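Invasion protein INVA (Salmonella enterica, PDB 2X49) is an export-apparatus protein of the type III secretion system, present as its C-terminal domain, that takes part in Salmonella's invasion of intestinal epithelial cells. Local coordinates at residues 234-246 / 321-333. Residues are numbered along the deposited sequence; the frame is centred on the assembly and turned at random.
Sequences GELRAVMVSAEVE and IADSKSVNVIKTI
With CG anti to the backbone N (chi1 177°), N328 turns its amide toward E235, whose chi1 of 91° and extended chain beyond CG carry the carboxylate across to it. ND2 of N328 reaches OE2 of E235 at 3.0 Å, on the syn side but tilted from the carboxylate plane; the two planes stand 69° apart and the bond is bent. R237 adds charge attraction at long range, with no N-H aimed at that oxygen, while OG of S326 makes a weak bond to OE1.

The backbones run parallel. N of N328 donates to O of L236 at 2.8 Å, and A238 N and O bond N328 O and I330 N. Strand 327-332 then slips in an extra residue: M240 N turns to K331 O, and I333 N returns to M240 O at 2.7 Å. This is a beta bulge at I330, whose backbone is helix-like.

On the face bearing L236, A238 and M240, CD2 of L236 meets CG2 of I321 at 3.7 Å, and CB of M240 lies by CG1 of V329. CG1 of V239, anti to its N, packs at 3.7 Å on CG1 of I333, the side chains crossing at about a right angle; L292 also touches both. CG2 of V245, just past the N-cap S242, meets CG2 of I333. K331 leads its amine away to D282.

The protein's C-terminal strand closes one edge of a parallel four-stranded sheet, beside strand 236-240, which joins its parallel neighbour 291-294 by a beta-alpha-beta crossover through helices 243-252 and 266-280, with short strands 253-255 and 260-262 between them.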
ATOM      1  N   GLY A 234      -2.881   0.720 -15.709  1.00 20.60           N
ATOM      2  CA  GLY A 234      -2.981   2.140 -16.093  1.00 20.18           C
ATOM      3  C   GLY A 234      -1.699   2.923 -15.941  1.00 19.78           C
ATOM      4  O   GLY A 234      -0.617   2.384 -15.739  1.00 20.48           O
ATOM      5  N   GLU A 235      -1.855   4.227 -16.024  1.00 18.75           N
ATOM      6  CA  GLU A 235      -0.717   5.131 -15.916  1.00 17.86           C
ATOM      7  C   GLU A 235      -0.326   5.221 -14.437  1.00 17.00           C
ATOM      8  O   GLU A 235      -1.148   5.085 -13.535  1.00 17.24           O
ATOM      9  CB  GLU A 235      -1.020   6.509 -16.525  1.00 18.22           C
ATOM     10  CG  GLU A 235      -1.581   7.516 -15.554  1.00 20.73           C
ATOM     11  CD  GLU A 235      -1.833   8.869 -16.191  1.00 24.58           C
ATOM     12  OE1 GLU A 235      -1.662   8.988 -17.419  1.00 23.70           O
ATOM     13  OE2 GLU A 235      -2.197   9.820 -15.456  1.00 28.33           O
ATOM     14  N   LEU A 236       0.958   5.391 -14.210  1.00 15.30           N
ATOM     15  CA  LEU A 236       1.443   5.641 -12.852  1.00 14.47           C
ATOM     16  C   LEU A 236       1.315   7.117 -12.512  1.00 14.14           C
ATOM     17  O   LEU A 236       1.875   7.989 -13.182  1.00 14.34           O
ATOM     18  CB  LEU A 236       2.893   5.193 -12.722  1.00 15.45           C
ATOM     19  CG  LEU A 236       3.528   5.242 -11.357  1.00 14.85           C
ATOM     20  CD1 LEU A 236       2.923   4.154 -10.472  1.00 17.61           C
ATOM     21  CD2 LEU A 236       5.025   5.045 -11.475  1.00 17.42           C
ATOM     22  N   ARG A 237       0.567   7.397 -11.456  1.00 13.87           N
ATOM     23  CA  ARG A 237       0.374   8.781 -10.985  1.00 14.49           C
ATOM     24  C   ARG A 237       1.341   9.037  -9.847  1.00 15.44           C
ATOM     25  O   ARG A 237       1.349   8.295  -8.894  1.00 16.30           O
ATOM     26  CB  ARG A 237      -1.071   9.029 -10.534  1.00 14.19           C
ATOM     27  CG  ARG A 237      -2.064   8.654 -11.587  1.00 14.68           C
ATOM     28  CD  ARG A 237      -3.508   8.851 -11.194  1.00 13.82           C
ATOM     29  NE  ARG A 237      -4.313   8.629 -12.394  1.00 15.12           N
ATOM     30  CZ  ARG A 237      -4.863   7.469 -12.736  1.00 14.92           C
ATOM     31  NH1 ARG A 237      -4.774   6.416 -11.941  1.00 15.44           N
ATOM     32  NH2 ARG A 237      -5.523   7.368 -13.870  1.00 15.90           N
ATOM     33  N   ALA A 238       2.131  10.089  -9.996  1.00 14.61           N
ATOM     34  CA  ALA A 238       3.276  10.392  -9.116  1.00 15.70           C
ATOM     35  C   ALA A 238       3.421  11.840  -8.745  1.00 14.96           C
ATOM     36  O   ALA A 238       2.997  12.742  -9.437  1.00 14.51           O
ATOM     37  CB  ALA A 238       4.578   9.918  -9.797  1.00 14.81           C
ATOM     38  N   VAL A 239       4.003  11.982  -7.558  1.00 16.66           N
ATOM     39  CA  VAL A 239       4.573  13.233  -7.041  1.00 15.70           C
ATOM     40  C   VAL A 239       6.087  13.056  -6.948  1.00 14.78           C
ATOM     41  O   VAL A 239       6.595  12.069  -6.456  1.00 16.87           O
ATOM     42  CB  VAL A 239       3.973  13.565  -5.663  1.00 16.71           C
ATOM     43  CG1 VAL A 239       4.699  14.755  -5.013  1.00 18.25           C
ATOM     44  CG2 VAL A 239       2.449  13.815  -5.764  1.00 17.33           C
ATOM     45  N   MET A 240       6.832  14.025  -7.443  1.00 15.03           N
ATOM     46  CA  MET A 240       8.302  13.911  -7.457  1.00 15.59           C
ATOM     47  C   MET A 240       8.850  14.668  -6.277  1.00 14.49           C
ATOM     48  O   MET A 240       8.361  15.719  -5.940  1.00 14.95           O
ATOM     49  CB  MET A 240       8.844  14.480  -8.759  1.00 15.98           C
ATOM     50  CG  MET A 240      10.363  14.376  -8.934  1.00 19.22           C
ATOM     51  SD  MET A 240      10.720  13.985 -10.649  1.00 30.54           S
ATOM     52  CE  MET A 240       9.875  12.409 -10.673  1.00 26.96           C
ATOM     53  N   VAL A 241       9.852  14.107  -5.653  1.00 13.95           N
ATOM     54  CA  VAL A 241      10.613  14.805  -4.599  1.00 14.78           C
ATOM     55  C   VAL A 241      11.678  15.682  -5.291  1.00 14.61           C
ATOM     56  O   VAL A 241      12.423  15.242  -6.143  1.00 14.41           O
ATOM     57  CB  VAL A 241      11.284  13.816  -3.605  1.00 15.29           C
ATOM     58  CG1 VAL A 241      11.995  14.569  -2.494  1.00 16.68           C
ATOM     59  CG2 VAL A 241      10.261  12.821  -3.027  1.00 18.94           C
ATOM     60  N   SER A 242      11.737  16.925  -4.874  1.00 15.00           N
ATOM     61  CA  SER A 242      12.724  17.911  -5.382  1.00 17.04           C
ATOM     62  C   SER A 242      14.122  17.597  -4.926  1.00 16.85           C
ATOM     63  O   SER A 242      14.360  16.966  -3.914  1.00 17.47           O
ATOM     64  CB  SER A 242      12.373  19.334  -4.954  1.00 17.31           C
ATOM     65  OG  SER A 242      12.540  19.501  -3.575  1.00 21.67           O
ATOM     66  N   ALA A 243      15.056  18.052  -5.723  1.00 17.50           N
ATOM     67  CA  ALA A 243      16.471  17.793  -5.451  1.00 17.32           C
ATOM     68  C   ALA A 243      16.823  18.428  -4.120  1.00 18.46           C
ATOM     69  O   ALA A 243      17.684  17.986  -3.375  1.00 18.39           O
ATOM     70  CB  ALA A 243      17.389  18.350  -6.608  1.00 16.89           C
ATOM     71  N   GLU A 244      16.046  19.429  -3.791  1.00 20.32           N
ATOM     72  CA  GLU A 244      16.273  20.197  -2.555  1.00 21.23           C
ATOM     73  C   GLU A 244      15.997  19.362  -1.331  1.00 20.84           C
ATOM     74  O   GLU A 244      16.816  19.243  -0.422  1.00 21.46           O
ATOM     75  CB  GLU A 244      15.416  21.460  -2.540  1.00 22.06           C
ATOM     76  CG  GLU A 244      16.026  22.568  -3.374  1.00 23.35           C
ATOM     77  CD  GLU A 244      15.644  22.563  -4.876  1.00 24.71           C
ATOM     78  OE1 GLU A 244      15.145  21.542  -5.413  1.00 26.26           O
ATOM     79  OE2 GLU A 244      15.847  23.610  -5.527  1.00 25.41           O
ATOM     80  N   VAL A 245      14.837  18.749  -1.355  1.00 20.39           N
ATOM     81  CA  VAL A 245      14.364  17.959  -0.228  1.00 19.69           C
ATOM     82  C   VAL A 245      15.228  16.707  -0.120  1.00 18.83           C
ATOM     83  O   VAL A 245      15.594  16.246   0.969  1.00 19.31           O
ATOM     84  CB  VAL A 245      12.864  17.598  -0.364  1.00 20.10           C
ATOM     85  CG1 VAL A 245      12.472  16.530   0.637  1.00 21.45           C
ATOM     86  CG2 VAL A 245      12.030  18.867  -0.160  1.00 20.33           C
ATOM     87  N   GLU A 246      15.582  16.169  -1.266  1.00 17.97           N
ATOM     88  CA  GLU A 246      16.390  14.948  -1.253  1.00 18.03           C
ATOM     89  C   GLU A 246      17.681  15.193  -0.512  1.00 18.07           C
ATOM     90  O   GLU A 246      18.195  14.335   0.234  1.00 18.88           O
ATOM     91  CB  GLU A 246      16.671  14.409  -2.638  1.00 18.05           C
ATOM     92  CG  GLU A 246      15.468  13.714  -3.217  1.00 19.41           C
ATOM     93  CD  GLU A 246      15.817  12.809  -4.392  1.00 21.00           C
ATOM     94  OE1 GLU A 246      17.028  12.611  -4.660  1.00 24.78           O
ATOM     95  OE2 GLU A 246      14.869  12.306  -5.040  1.00 22.56           O
ATOM     96  N   ILE A 321      10.866   2.027 -11.023  1.00 18.04           N
ATOM     97  CA  ILE A 321       9.878   2.293 -12.109  1.00 17.46           C
ATOM     98  C   ILE A 321      10.512   2.274 -13.516  1.00 16.63           C
ATOM     99  O   ILE A 321       9.981   2.856 -14.454  1.00 16.75           O
ATOM    100  CB  ILE A 321       9.047   3.617 -11.873  1.00 17.13           C
ATOM    101  CG1 ILE A 321       9.945   4.848 -11.993  1.00 19.53           C
ATOM    102  CG2 ILE A 321       8.302   3.558 -10.522  1.00 18.57           C
ATOM    103  CD1 ILE A 321       9.209   6.101 -12.405  1.00 21.14           C
ATOM    104  N   ALA A 322      11.610   1.536 -13.653  1.00 15.40           N
ATOM    105  CA  ALA A 322      12.327   1.421 -14.934  1.00 15.62           C
ATOM    106  C   ALA A 322      11.467   0.824 -16.040  1.00 16.27           C
ATOM    107  O   ALA A 322      11.605   1.152 -17.218  1.00 16.45           O
ATOM    108  CB  ALA A 322      13.638   0.606 -14.747  1.00 14.60           C
ATOM    109  N   ASP A 323      10.527  -0.015 -15.631  1.00 16.52           N
ATOM    110  CA  ASP A 323       9.672  -0.744 -16.611  1.00 17.82           C
ATOM    111  C   ASP A 323       8.361  -0.050 -16.801  1.00 17.23           C
ATOM    112  O   ASP A 323       7.431  -0.592 -17.403  1.00 17.99           O
ATOM    113  CB  ASP A 323       9.427  -2.208 -16.198  1.00 17.89           C
ATOM    114  CG  ASP A 323      10.532  -3.137 -16.673  1.00 22.49           C
ATOM    115  OD1 ASP A 323      10.252  -4.337 -16.905  1.00 29.04           O
ATOM    116  OD2 ASP A 323      11.690  -2.677 -16.848  1.00 29.19           O
ATOM    117  N   SER A 324       8.285   1.155 -16.272  1.00 16.95           N
ATOM    118  CA  SER A 324       7.040   1.903 -16.390  1.00 17.39           C
ATOM    119  C   SER A 324       6.789   2.287 -17.828  1.00 17.95           C
ATOM    120  O   SER A 324       7.636   2.236 -18.698  1.00 17.15           O
ATOM    121  CB  SER A 324       6.971   3.125 -15.485  1.00 18.31           C
ATOM    122  OG  SER A 324       8.027   4.025 -15.732  1.00 21.17           O
ATOM    123  N   LYS A 325       5.538   2.627 -18.006  1.00 18.44           N
ATOM    124  CA  LYS A 325       4.989   3.027 -19.289  1.00 19.13           C
ATOM    125  C   LYS A 325       4.596   4.471 -19.111  1.00 18.76           C
ATOM    126  O   LYS A 325       5.427   5.313 -18.793  1.00 19.59           O
ATOM    127  CB  LYS A 325       3.812   2.135 -19.669  1.00 19.64           C
ATOM    128  CG  LYS A 325       4.297   0.759 -20.132  1.00 20.20           C
ATOM    129  CD  LYS A 325       3.215  -0.308 -20.052  1.00 23.16           C
ATOM    130  CE  LYS A 325       3.637  -1.520 -20.889  1.00 23.61           C
ATOM    131  NZ  LYS A 325       2.633  -2.632 -20.891  1.00 25.46           N
ATOM    132  N   SER A 326       3.311   4.733 -19.206  1.00 18.38           N
ATOM    133  CA  SER A 326       2.826   6.106 -18.967  1.00 19.42           C
ATOM    134  C   SER A 326       3.013   6.505 -17.509  1.00 20.06           C
ATOM    135  O   SER A 326       2.596   5.805 -16.598  1.00 20.70           O
ATOM    136  CB  SER A 326       1.347   6.233 -19.373  1.00 19.37           C
ATOM    137  OG  SER A 326       0.909   7.569 -19.215  1.00 21.47           O
ATOM    138  N   VAL A 327       3.675   7.633 -17.316  1.00 19.82           N
ATOM    139  CA  VAL A 327       3.855   8.238 -15.981  1.00 20.56           C
ATOM    140  C   VAL A 327       3.366   9.670 -15.995  1.00 20.48           C
ATOM    141  O   VAL A 327       3.655  10.451 -16.885  1.00 21.85           O
ATOM    142  CB  VAL A 327       5.342   8.160 -15.511  1.00 20.62           C
ATOM    143  CG1 VAL A 327       5.548   8.784 -14.127  1.00 21.36           C
ATOM    144  CG2 VAL A 327       5.827   6.712 -15.443  1.00 20.05           C
ATOM    145  N   ASN A 328       2.552   9.992 -15.014  1.00 20.33           N
ATOM    146  CA  ASN A 328       2.005  11.329 -14.880  1.00 20.57           C
ATOM    147  C   ASN A 328       2.455  11.933 -13.567  1.00 20.86           C
ATOM    148  O   ASN A 328       1.934  11.604 -12.514  1.00 19.21           O
ATOM    149  CB  ASN A 328       0.476  11.247 -14.897  1.00 20.44           C
ATOM    150  CG  ASN A 328      -0.187  12.592 -14.695  1.00 23.55           C
ATOM    151  OD1 ASN A 328       0.453  13.632 -14.816  1.00 26.60           O
ATOM    152  ND2 ASN A 328      -1.482  12.580 -14.406  1.00 28.49           N
ATOM    153  N   VAL A 329       3.423  12.832 -13.645  1.00 20.63           N
ATOM    154  CA  VAL A 329       3.878  13.573 -12.452  1.00 21.48           C
ATOM    155  C   VAL A 329       2.991  14.791 -12.245  1.00 21.13           C
ATOM    156  O   VAL A 329       3.016  15.712 -13.031  1.00 22.58           O
ATOM    157  CB  VAL A 329       5.354  14.056 -12.575  1.00 22.16           C
ATOM    158  CG1 VAL A 329       5.710  14.940 -11.382  1.00 21.87           C
ATOM    159  CG2 VAL A 329       6.303  12.883 -12.661  1.00 22.05           C
ATOM    160  N   ILE A 330       2.173  14.736 -11.198  1.00 20.84           N
ATOM    161  CA  ILE A 330       1.148  15.793 -10.932  1.00 22.31           C
ATOM    162  C   ILE A 330       1.631  16.959 -10.067  1.00 22.59           C
ATOM    163  O   ILE A 330       0.995  18.002  -9.962  1.00 23.76           O
ATOM    164  CB  ILE A 330      -0.153  15.204 -10.346  1.00 22.81           C
ATOM    165  CG1 ILE A 330       0.042  14.722  -8.913  1.00 24.02           C
ATOM    166  CG2 ILE A 330      -0.702  14.102 -11.256  1.00 24.10           C
ATOM    167  CD1 ILE A 330      -1.275  14.215  -8.274  1.00 25.45           C
ATOM    168  N   LYS A 331       2.815  16.777  -9.518  1.00 21.68           N
ATOM    169  CA  LYS A 331       3.358  17.703  -8.527  1.00 21.58           C
ATOM    170  C   LYS A 331       4.776  17.355  -8.105  1.00 21.35           C
ATOM    171  O   LYS A 331       5.148  16.195  -8.074  1.00 21.03           O
ATOM    172  CB  LYS A 331       2.444  17.744  -7.269  1.00 22.68           C
ATOM    173  CG  LYS A 331       2.801  18.904  -6.389  1.00 23.26           C
ATOM    174  CD  LYS A 331       1.633  19.714  -6.017  1.00 22.88           C
ATOM    175  CE  LYS A 331       2.071  20.948  -5.327  1.00 22.39           C
ATOM    176  NZ  LYS A 331       1.028  21.321  -4.373  1.00 21.69           N
ATOM    177  N   THR A 332       5.522  18.399  -7.763  1.00 22.29           N
ATOM    178  CA  THR A 332       6.873  18.249  -7.144  1.00 23.00           C
ATOM    179  C   THR A 332       6.908  18.810  -5.725  1.00 23.89           C
ATOM    180  O   THR A 332       6.372  19.868  -5.443  1.00 24.14           O
ATOM    181  CB  THR A 332       7.963  18.950  -8.005  1.00 23.39           C
ATOM    182  OG1 THR A 332       8.035  18.329  -9.291  1.00 24.17           O
ATOM    183  CG2 THR A 332       9.348  18.821  -7.354  1.00 22.97           C
ATOM    184  N   ILE A 333       7.504  18.044  -4.821  1.00 25.08           N
ATOM    185  CA  ILE A 333       7.693  18.495  -3.422  1.00 26.22           C
ATOM    186  C   ILE A 333       8.933  19.379  -3.247  1.00 27.79           C
ATOM    187  O   ILE A 333      10.060  18.951  -3.513  1.00 30.35           O
ATOM    188  CB  ILE A 333       7.734  17.332  -2.427  1.00 26.57           C
ATOM    189  CG1 ILE A 333       6.339  16.721  -2.334  1.00 26.35           C
ATOM    190  CG2 ILE A 333       8.189  17.844  -1.057  1.00 28.21           C
ATOM    191  CD1 ILE A 333       6.272  15.393  -1.662  1.00 29.50           C
TER